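Local coordinates for protein sesquisabinene B synthase 2 (Santalum album, PDB 6A2A) that probably cyclises a prenyl diphosphate to the sesquiterpene sesquisabinene B, as a magnesium- or manganese-dependent plant terpene synthase, at residues G299-R302 against E303-K307; Q284-M287 against Y288-M292. All blocks are in the same frame, centred on the assembly; numbering follows the deposited sequence.

Overall arrangement
Contacts 1 and 2 are each a local set of contacts within one helix, 299-321 for contact 1 and 281-292 for contact 2. The two helices follow each other in the chain, and the centres of the contacts are about 10 Å apart. Both are mostly buried in the metal-binding domain, but contact 2 lies nearer the centre of the chain. Contact 1 is rich in charge: its E300 end is exposed, and R302 and E303 pair with opposite charges on helix 239-270. Contact 2 is more apolar and aromatic, with tyrosine and serine hydroxyls among its polar groups. The helices meet where S285 OG lies 2.7 Å from A306 O, a probable hydrogen bond, and Y286 packs on A306.

Contact 1: residues G299-R302 against E303-K307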
loop_
_atom_site.group_PDB
_atom_site.type_symbol
_atom_site.label_atom_id
_atom_site.label_comp_id
_atom_site.label_asym_id
_atom_site.label_seq_id
_atom_site.Cartn_x
_atom_site.Cartn_y
_atom_site.Cartn_z
ATOM N N GLY A 299 -2.385 -3.506 -14.953
ATOM C CA GLY A 299 -1.512 -3.447 -13.790
ATOM C C GLY A 299 -2.226 -3.688 -12.463
ATOM O O GLY A 299 -1.774 -4.466 -11.631
ATOM N N GLU A 300 -3.294 -2.951 -12.194
ATOM C CA GLU A 300 -3.953 -3.101 -10.898
ATOM C C GLU A 300 -4.481 -4.529 -10.679
ATOM O O GLU A 300 -4.409 -5.029 -9.523
ATOM C CB GLU A 300 -5.129 -2.132 -10.739
ATOM C CG GLU A 300 -4.645 -0.756 -10.333
ATOM C CD GLU A 300 -5.789 0.140 -9.908
ATOM O OE1 GLU A 300 -6.537 0.585 -10.800
ATOM O OE2 GLU A 300 -5.980 0.279 -8.693
ATOM N N VAL A 301 -5.091 -5.093 -11.698
ATOM C CA VAL A 301 -5.627 -6.445 -11.621
ATOM C C VAL A 301 -4.462 -7.406 -11.390
ATOM O O VAL A 301 -4.547 -8.317 -10.539
ATOM C CB VAL A 301 -6.417 -6.798 -12.880
ATOM C CG1 VAL A 301 -6.781 -8.273 -12.940
ATOM C CG2 VAL A 301 -7.662 -5.934 -12.974
ATOM N N ARG A 302 -3.418 -7.248 -12.166
ATOM C CA ARG A 302 -2.249 -8.116 -12.012
ATOM C C ARG A 302 -1.666 -8.032 -10.600
ATOM O O ARG A 302 -1.296 -9.082 -10.020
ATOM C CB ARG A 302 -1.192 -7.722 -13.056
ATOM C CG ARG A 302 0.137 -8.388 -12.841
ATOM C CD ARG A 302 1.063 -8.324 -14.056
ATOM N NE ARG A 302 1.305 -6.936 -14.524
ATOM C CZ ARG A 302 0.630 -6.347 -15.547
ATOM N NH1 ARG A 302 -0.210 -7.027 -16.333
ATOM N NH2 ARG A 302 0.834 -5.063 -15.771
ATOM N N GLU A 303 -1.577 -6.831 -10.015
ATOM C CA GLU A 303 -1.083 -6.723 -8.622
ATOM C C GLU A 303 -1.995 -7.544 -7.675
ATOM O O GLU A 303 -1.515 -8.212 -6.760
ATOM C CB GLU A 303 -0.961 -5.264 -8.206
ATOM C CG GLU A 303 0.263 -4.581 -8.804
ATOM C CD GLU A 303 0.399 -3.084 -8.468
ATOM O OE1 GLU A 303 0.258 -2.729 -7.292
ATOM O OE2 GLU A 303 0.686 -2.276 -9.390
ATOM N N MET A 304 -3.320 -7.442 -7.842
ATOM C CA MET A 304 -4.206 -8.074 -6.932
ATOM C C MET A 304 -4.079 -9.591 -7.135
ATOM O O MET A 304 -4.102 -10.370 -6.131
ATOM C CB MET A 304 -5.639 -7.566 -7.073
ATOM C CG MET A 304 -5.845 -6.187 -6.423
ATOM S SD MET A 304 -7.533 -5.619 -6.569
ATOM C CE MET A 304 -7.481 -4.846 -8.192
ATOM N N GLU A 305 -3.928 -10.053 -8.373
ATOM C CA GLU A 305 -3.843 -11.511 -8.568
ATOM C C GLU A 305 -2.537 -12.018 -7.931
ATOM O O GLU A 305 -2.480 -13.110 -7.421
ATOM C CB GLU A 305 -3.866 -11.878 -10.064
ATOM C CG GLU A 305 -5.178 -11.592 -10.782
ATOM C CD GLU A 305 -6.341 -12.439 -10.326
ATOM O OE1 GLU A 305 -6.223 -13.665 -10.357
ATOM O OE2 GLU A 305 -7.368 -11.868 -9.948
ATOM N N ALA A 306 -1.469 -11.231 -8.043
ATOM C CA ALA A 306 -0.165 -11.563 -7.466
ATOM C C ALA A 306 -0.289 -11.636 -5.943
ATOM O O ALA A 306 0.291 -12.550 -5.313
ATOM C CB ALA A 306 0.880 -10.548 -7.911
ATOM N N LYS A 307 -1.050 -10.747 -5.326
ATOM C CA LYS A 307 -1.235 -10.819 -3.861
ATOM C C LYS A 307 -1.964 -12.112 -3.488
ATOM O O LYS A 307 -1.526 -12.838 -2.576
ATOM C CB LYS A 307 -2.044 -9.640 -3.335
ATOM C CG LYS A 307 -1.374 -8.281 -3.418
ATOM C CD LYS A 307 -2.244 -7.220 -2.780
ATOM C CE LYS A 307 -1.567 -5.866 -2.694
ATOM N NZ LYS A 307 -2.496 -4.900 -2.027
#
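G299 O accepts the N-H of E303 at 2.9 Å, an i to i+4 bond in the first turn of alpha-helix 299-321 in the all-helical terpene synthase domain. E303 has its CG anti to the carbonyl carbon (chi1 -76°), and this lays CG against the same G299 oxygen at 3.5 Å. The chain then runs on extended, and its carboxylate forms a salt bridge with R262 on helix 239-270. E300 O takes the N-H of M304, 3.1 Å away. The methionine curls back over this turn: a bend at its last torsion (chi3 -86°) sets CE 3.4 Å from E300 O. The E300 carboxylate itself turns to W367 on helix 348-372, whose indole N-H it accepts. V301 O receives the N-H of E305 at 2.8 Å. E305 CG also sits close to that oxygen, and the rest of the side chain bends toward helix 419-430. R302 bends at chi3 (56°), and its guanidinium folds back beside G299. There it pairs with E259 and also donates to the carbonyl oxygens of L293 and E295, so backbone and carboxylate together probably fix its rotation. Its own carbonyl continues the ladder: R302 O lies 2.9 Å from A306 N, and the methyl CB of A306 rests 3.4 Å from the same oxygen.

Contact 2: residues Q284-M287 against Y288-M292; sequences QSYM and YAIGM
Y286 and I290, one helical turn apart, make the main side-chain contact. I290 CG1 lies over one face of the phenol, 4.2 Å from the ring centroid and 25° off the normal, as a CH-pi contact displaced toward the rim. The end of the branch slides on to the ring border, where CD1 meets Y286 CE2 at 3.4 Å. Two torsions bring this about. The ring carbon CG of Y286 stands opposite the backbone nitrogen (chi1 -176°), while I290 carries CG1 opposite its carbonyl carbon (chi1 -73°). The phenol also packs on H256, I260 and L263 of helix 239-270, and its hydroxyl is hydrogen-bonded to E259. A leucine here would probably leave that E259 oxygen without its hydroxyl partner and I290 without a flat face to lie on.

Three regular i to i+4 bonds cross here. Y288 N donates to Q284 O at 3.1 Å, A289 N to S285 O at 2.9 Å, and I290 N to Y286 O at 3.1 Å. The CB atoms of Y288 and A289 rest against the carbonyl oxygens of this turn, A289 CB lying 3.5 Å from Y286 O.

Other polar groups find partners on neighbouring helices: the Y288 hydroxyl is hydrogen-bonded to S532 and V528 O of helix 521-535, and M287 O accepts a bond from Y222. The Y288 side chain is about 7 Å from that of N460, a magnesium-binding residue, although no metal is bound to this chain. This is a largely buried alpha-helix of the class I terpene synthase fold, close to the metal-binding site.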
loop_
_atom_site.group_PDB
_atom_site.type_symbol
_atom_site.label_atom_id
_atom_site.label_comp_id
_atom_site.label_asym_id
_atom_site.label_seq_id
_atom_site.Cartn_x
_atom_site.Cartn_y
_atom_site.Cartn_z
ATOM N N GLN A 284 7.690 -15.424 -6.813
ATOM C CA GLN A 284 7.208 -16.465 -7.660
ATOM C C GLN A 284 5.755 -16.223 -8.085
ATOM O O GLN A 284 5.418 -16.444 -9.206
ATOM C CB GLN A 284 7.441 -17.825 -7.030
ATOM C CG GLN A 284 8.938 -18.043 -6.968
ATOM C CD GLN A 284 9.452 -19.429 -6.697
ATOM O OE1 GLN A 284 10.482 -19.774 -7.201
ATOM N NE2 GLN A 284 8.788 -20.180 -5.861
ATOM N N SER A 285 4.940 -15.708 -7.182
ATOM C CA SER A 285 3.565 -15.423 -7.537
ATOM C C SER A 285 3.528 -14.355 -8.625
ATOM O O SER A 285 2.814 -14.447 -9.558
ATOM C CB SER A 285 2.749 -14.937 -6.350
ATOM O OG SER A 285 1.491 -14.525 -6.755
ATOM N N TYR A 286 4.326 -13.333 -8.444
ATOM C CA TYR A 286 4.377 -12.255 -9.402
ATOM C C TYR A 286 4.882 -12.760 -10.754
ATOM O O TYR A 286 4.317 -12.459 -11.755
ATOM C CB TYR A 286 5.163 -11.036 -8.897
ATOM C CG TYR A 286 5.125 -9.881 -9.874
ATOM C CD1 TYR A 286 3.982 -9.175 -10.099
ATOM C CD2 TYR A 286 6.220 -9.556 -10.612
ATOM C CE1 TYR A 286 3.938 -8.152 -11.021
ATOM C CE2 TYR A 286 6.187 -8.551 -11.525
ATOM C CZ TYR A 286 5.043 -7.845 -11.740
ATOM O OH TYR A 286 5.060 -6.851 -12.666
ATOM N N MET A 287 5.918 -13.574 -10.748
ATOM C CA MET A 287 6.432 -14.086 -12.027
ATOM C C MET A 287 5.357 -14.901 -12.756
ATOM O O MET A 287 5.304 -14.821 -14.001
ATOM C CB MET A 287 7.711 -14.893 -11.824
ATOM C CG MET A 287 8.867 -14.030 -11.410
ATOM S SD MET A 287 10.388 -14.982 -11.188
ATOM C CE MET A 287 10.505 -15.838 -12.752
ATOM N N TYR A 288 4.554 -15.673 -12.044
ATOM C CA TYR A 288 3.491 -16.424 -12.643
ATOM C C TYR A 288 2.419 -15.458 -13.127
ATOM O O TYR A 288 1.873 -15.639 -14.209
ATOM C CB TYR A 288 2.894 -17.412 -11.632
ATOM C CG TYR A 288 2.013 -18.471 -12.255
ATOM C CD1 TYR A 288 0.772 -18.162 -12.801
ATOM C CD2 TYR A 288 2.376 -19.801 -12.224
ATOM C CE1 TYR A 288 -0.043 -19.146 -13.352
ATOM C CE2 TYR A 288 1.556 -20.797 -12.731
ATOM C CZ TYR A 288 0.362 -20.463 -13.345
ATOM O OH TYR A 288 -0.423 -21.483 -13.828
ATOM N N ALA A 289 2.125 -14.391 -12.366
ATOM C CA ALA A 289 1.075 -13.476 -12.761
ATOM C C ALA A 289 1.433 -12.862 -14.128
ATOM O O ALA A 289 0.547 -12.675 -14.974
ATOM C CB ALA A 289 0.865 -12.394 -11.728
ATOM N N ILE A 290 2.700 -12.544 -14.346
ATOM C CA ILE A 290 3.126 -12.002 -15.647
ATOM C C ILE A 290 2.793 -12.981 -16.789
ATOM O O ILE A 290 2.506 -12.533 -17.919
ATOM C CB ILE A 290 4.607 -11.645 -15.614
ATOM C CG1 ILE A 290 4.838 -10.385 -14.769
ATOM C CG2 ILE A 290 5.172 -11.480 -17.028
ATOM C CD1 ILE A 290 6.321 -10.126 -14.499
ATOM N N GLY A 291 2.833 -14.273 -16.555
ATOM C CA GLY A 291 2.357 -15.250 -17.520
ATOM C C GLY A 291 0.846 -15.190 -17.715
ATOM O O GLY A 291 0.347 -15.349 -18.833
ATOM N N MET A 292 0.094 -14.973 -16.644
ATOM C CA MET A 292 -1.351 -14.880 -16.705
ATOM C C MET A 292 -1.775 -13.615 -17.457
ATOM O O MET A 292 -2.682 -13.692 -18.260
ATOM C CB MET A 292 -1.991 -14.873 -15.297
ATOM C CG MET A 292 -3.469 -14.706 -15.303
ATOM S SD MET A 292 -4.070 -14.651 -13.555
ATOM C CE MET A 292 -5.820 -14.651 -13.845
#